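Local coordinates for protein Poly(Beta-D-mannuronate) lyase (PDB 7O79) that probably cleaves alginate as a poly(beta-D-mannuronate) lyase of polysaccharide lyase family 6, built on a parallel beta-helix, at residues A[36-48]-A[66-78]. Numbering follows the deposited sequence.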
# COMPACT_ATOMS: atom_id res chain seq x y z
N ILE A 36 0.32 -0.58 26.21
CA ILE A 36 1.72 -0.99 26.34
C ILE A 36 2.60 0.11 25.77
O ILE A 36 2.64 0.31 24.55
CB ILE A 36 1.95 -2.33 25.63
CG1 ILE A 36 1.10 -3.42 26.26
CG2 ILE A 36 3.41 -2.73 25.69
CD1 ILE A 36 1.13 -4.73 25.52
N LEU A 37 3.36 0.76 26.63
CA LEU A 37 4.34 1.75 26.20
C LEU A 37 5.72 1.10 26.33
O LEU A 37 6.33 1.13 27.36
CB LEU A 37 4.26 3.04 26.99
CG LEU A 37 2.97 3.86 27.00
CD1 LEU A 37 3.17 5.10 27.82
CD2 LEU A 37 2.45 4.18 25.61
N PHE A 38 6.18 0.51 25.25
CA PHE A 38 7.43 -0.24 25.23
C PHE A 38 8.60 0.68 24.94
O PHE A 38 8.87 1.03 23.83
CB PHE A 38 7.29 -1.33 24.18
CG PHE A 38 8.25 -2.46 24.29
CD1 PHE A 38 8.99 -2.68 25.43
CD2 PHE A 38 8.40 -3.32 23.22
CE1 PHE A 38 9.86 -3.74 25.49
CE2 PHE A 38 9.26 -4.38 23.28
CZ PHE A 38 9.99 -4.60 24.43
N ASN A 39 9.29 1.02 26.01
CA ASN A 39 10.39 1.93 25.95
C ASN A 39 11.61 1.47 26.68
O ASN A 39 12.41 2.29 27.06
CB ASN A 39 10.01 3.31 26.47
CG ASN A 39 9.74 3.32 27.96
OD1 ASN A 39 9.49 2.31 28.56
ND2 ASN A 39 9.80 4.50 28.54
N SER A 40 11.87 0.16 26.69
CA SER A 40 13.03 -0.43 27.34
C SER A 40 14.32 0.03 26.65
O SER A 40 14.32 0.46 25.49
CB SER A 40 12.96 -1.97 27.32
OG SER A 40 11.77 -2.46 27.93
N LYS A 41 15.42 -0.06 27.40
CA LYS A 41 16.73 0.42 26.95
C LYS A 41 17.50 -0.78 26.43
O LYS A 41 18.11 -1.53 27.20
CB LYS A 41 17.47 1.13 28.08
N ALA A 42 17.44 -0.98 25.11
CA ALA A 42 18.07 -2.10 24.44
C ALA A 42 19.31 -1.61 23.70
O ALA A 42 19.69 -0.43 23.75
CB ALA A 42 17.08 -2.77 23.47
N SER A 43 19.96 -2.53 22.99
CA SER A 43 21.10 -2.17 22.16
C SER A 43 20.94 -2.79 20.78
O SER A 43 20.18 -3.74 20.56
CB SER A 43 22.42 -2.63 22.81
OG SER A 43 22.54 -4.04 22.69
N LYS A 44 21.68 -2.22 19.83
CA LYS A 44 21.60 -2.72 18.46
C LYS A 44 21.95 -4.20 18.41
O LYS A 44 21.27 -4.98 17.73
CB LYS A 44 22.54 -1.90 17.57
CG LYS A 44 22.65 -2.37 16.14
CD LYS A 44 23.83 -1.65 15.50
CE LYS A 44 23.52 -0.17 15.33
NZ LYS A 44 24.73 0.53 14.80
N ALA A 45 22.98 -4.62 19.15
CA ALA A 45 23.42 -6.00 19.15
C ALA A 45 22.63 -6.88 20.12
O ALA A 45 22.63 -8.10 19.95
CB ALA A 45 24.92 -6.09 19.48
N LYS A 46 21.95 -6.29 21.11
CA LYS A 46 21.15 -7.06 22.07
C LYS A 46 19.77 -6.44 22.20
O LYS A 46 19.50 -5.66 23.13
CB LYS A 46 21.82 -7.15 23.45
CG LYS A 46 23.07 -8.01 23.51
CD LYS A 46 23.58 -8.08 24.96
CE LYS A 46 24.84 -8.91 25.09
NZ LYS A 46 25.29 -8.96 26.51
N PRO A 47 18.85 -6.77 21.29
CA PRO A 47 17.48 -6.27 21.38
C PRO A 47 16.81 -6.77 22.65
O PRO A 47 17.28 -7.70 23.32
CB PRO A 47 16.78 -6.82 20.14
CG PRO A 47 17.88 -7.37 19.26
CD PRO A 47 19.06 -7.63 20.11
N ILE A 48 15.69 -6.14 22.98
CA ILE A 48 14.83 -6.59 24.07
C ILE A 48 13.50 -7.01 23.47
O ILE A 48 12.96 -6.34 22.59
CB ILE A 48 14.66 -5.50 25.15
CG1 ILE A 48 15.99 -5.22 25.85
CG2 ILE A 48 13.60 -5.90 26.19
CD1 ILE A 48 15.97 -3.98 26.69
N LEU A 66 -0.24 -0.87 21.64
CA LEU A 66 1.20 -1.09 21.77
C LEU A 66 1.93 0.00 21.01
O LEU A 66 1.60 0.28 19.86
CB LEU A 66 1.58 -2.46 21.21
CG LEU A 66 3.05 -2.73 20.87
CD1 LEU A 66 3.89 -2.87 22.13
CD2 LEU A 66 3.15 -4.01 20.03
N SER A 67 2.92 0.60 21.68
CA SER A 67 3.77 1.65 21.12
C SER A 67 5.23 1.26 21.31
O SER A 67 5.66 1.01 22.43
CB SER A 67 3.50 3.00 21.81
OG SER A 67 2.17 3.42 21.56
N PHE A 68 5.97 1.22 20.20
CA PHE A 68 7.42 1.03 20.24
C PHE A 68 8.04 2.41 20.43
O PHE A 68 8.04 3.21 19.49
CB PHE A 68 7.94 0.41 18.95
CG PHE A 68 7.48 -1.01 18.69
CD1 PHE A 68 6.29 -1.25 18.03
CD2 PHE A 68 8.27 -2.09 19.05
CE1 PHE A 68 5.87 -2.56 17.76
CE2 PHE A 68 7.86 -3.39 18.78
CZ PHE A 68 6.66 -3.62 18.13
N ASP A 69 8.58 2.71 21.61
CA ASP A 69 9.05 4.06 21.90
C ASP A 69 10.53 4.12 22.24
O ASP A 69 10.97 5.09 22.87
CB ASP A 69 8.24 4.70 23.03
CG ASP A 69 6.74 4.74 22.74
OD1 ASP A 69 6.35 4.83 21.56
OD2 ASP A 69 5.96 4.69 23.70
N ALA A 70 11.30 3.10 21.87
CA ALA A 70 12.76 3.11 21.95
C ALA A 70 13.29 2.10 20.94
O ALA A 70 12.55 1.21 20.50
CB ALA A 70 13.24 2.79 23.37
N PRO A 71 14.54 2.25 20.50
CA PRO A 71 15.03 1.43 19.38
C PRO A 71 15.37 0.00 19.81
O PRO A 71 15.57 -0.30 20.98
CB PRO A 71 16.28 2.17 18.90
CG PRO A 71 16.78 2.87 20.12
CD PRO A 71 15.52 3.29 20.88
N TYR A 72 15.41 -0.87 18.79
CA TYR A 72 15.85 -2.27 18.92
C TYR A 72 14.95 -3.08 19.85
O TYR A 72 15.44 -3.88 20.66
CB TYR A 72 17.31 -2.37 19.36
CG TYR A 72 18.20 -1.33 18.75
CD1 TYR A 72 18.38 -1.28 17.36
CD2 TYR A 72 18.87 -0.40 19.53
CE1 TYR A 72 19.20 -0.33 16.78
CE2 TYR A 72 19.69 0.56 18.96
CZ TYR A 72 19.85 0.58 17.58
OH TYR A 72 20.67 1.53 17.02
N LEU A 73 13.64 -2.91 19.70
CA LEU A 73 12.66 -3.64 20.48
C LEU A 73 11.85 -4.56 19.58
O LEU A 73 11.45 -4.18 18.48
CB LEU A 73 11.72 -2.68 21.22
CG LEU A 73 12.40 -1.71 22.18
CD1 LEU A 73 11.36 -0.86 22.90
CD2 LEU A 73 13.26 -2.49 23.18
N VAL A 74 11.59 -5.77 20.07
CA VAL A 74 10.89 -6.80 19.33
C VAL A 74 9.65 -7.20 20.12
O VAL A 74 9.72 -7.39 21.34
CB VAL A 74 11.79 -8.03 19.08
CG1 VAL A 74 11.04 -9.12 18.30
CG2 VAL A 74 13.09 -7.62 18.37
N VAL A 75 8.53 -7.35 19.42
CA VAL A 75 7.29 -7.82 20.01
C VAL A 75 6.83 -9.02 19.20
O VAL A 75 6.78 -8.95 17.97
CB VAL A 75 6.21 -6.72 20.05
CG1 VAL A 75 4.85 -7.33 20.37
CG2 VAL A 75 6.58 -5.63 21.06
N GLU A 76 6.51 -10.13 19.88
CA GLU A 76 6.16 -11.37 19.20
C GLU A 76 4.93 -12.01 19.82
O GLU A 76 4.78 -12.02 21.05
CB GLU A 76 7.30 -12.37 19.26
CG GLU A 76 8.64 -11.80 18.91
CD GLU A 76 9.61 -12.86 18.45
OE1 GLU A 76 9.94 -12.89 17.25
OE2 GLU A 76 10.03 -13.66 19.31
N GLY A 77 4.07 -12.58 18.97
CA GLY A 77 3.08 -13.54 19.42
C GLY A 77 1.82 -13.02 20.07
O GLY A 77 1.09 -13.81 20.69
N LEU A 78 1.51 -11.73 19.94
CA LEU A 78 0.33 -11.16 20.58
C LEU A 78 -0.94 -11.31 19.73
O LEU A 78 -0.88 -11.57 18.53
CB LEU A 78 0.54 -9.68 20.91
CG LEU A 78 1.77 -9.36 21.77
CD1 LEU A 78 1.76 -7.90 22.22
CD2 LEU A 78 1.82 -10.32 22.96
O HOH W 1 0.43 2.19 23.47
O HOH W 2 15.97 0.76 23.41
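The Phe38 ring takes CD1 of Leu73 over the centre of one face, 3.8 Å from the ring centroid, while Val74 O lies at its edge in the ring plane; Val75 CG2 meets CD2 obliquely. At this corner of the right-handed parallel beta-helix two successive coils stack. A chi1 of -162° swings the Phe38 ring away from its backbone N, toward strand 73-76. On Tyr72, Pro71 CB sits over one face near the rim and Lys44 CA over the centre of the other, 3.5 Å from the centroid, so the ring is clasped between its own neighbour and the loop of the adjacent turn.

The coils pair as parallel strands on both sides of the bend, the loop 39-47 being five residues longer than its counterpart 69-72. Before it, Ser67 N donates to Ile36 O (2.9 Å), Phe38 N to Ser67 O, and Asp69 N to Phe38 O at 2.8 Å, this last donor tilted 27° from the carbonyl plane. Past it, Ile48 N donates to Tyr72 O and Val74 N to Ile48 O. The apolar side chains of Ile36, Phe38, Leu66, Phe68, Ile48 and Leu73 point into the coil, where Ile15 of helix 8-17, which caps this end, touches Phe38 and Phe68 stacks on Phe93 of the following coil. Ile36 CG2 meets Leu66 CD1 at 3.6 Å, and Leu73 CD2 touches both Ala42 CB and Ile48 CB.

At the bend, where the chains part, a water fills in for direct backbone bonds: it donates to Ser40 O and Pro71 O and accepts from Ala42 N at 2.8 Å.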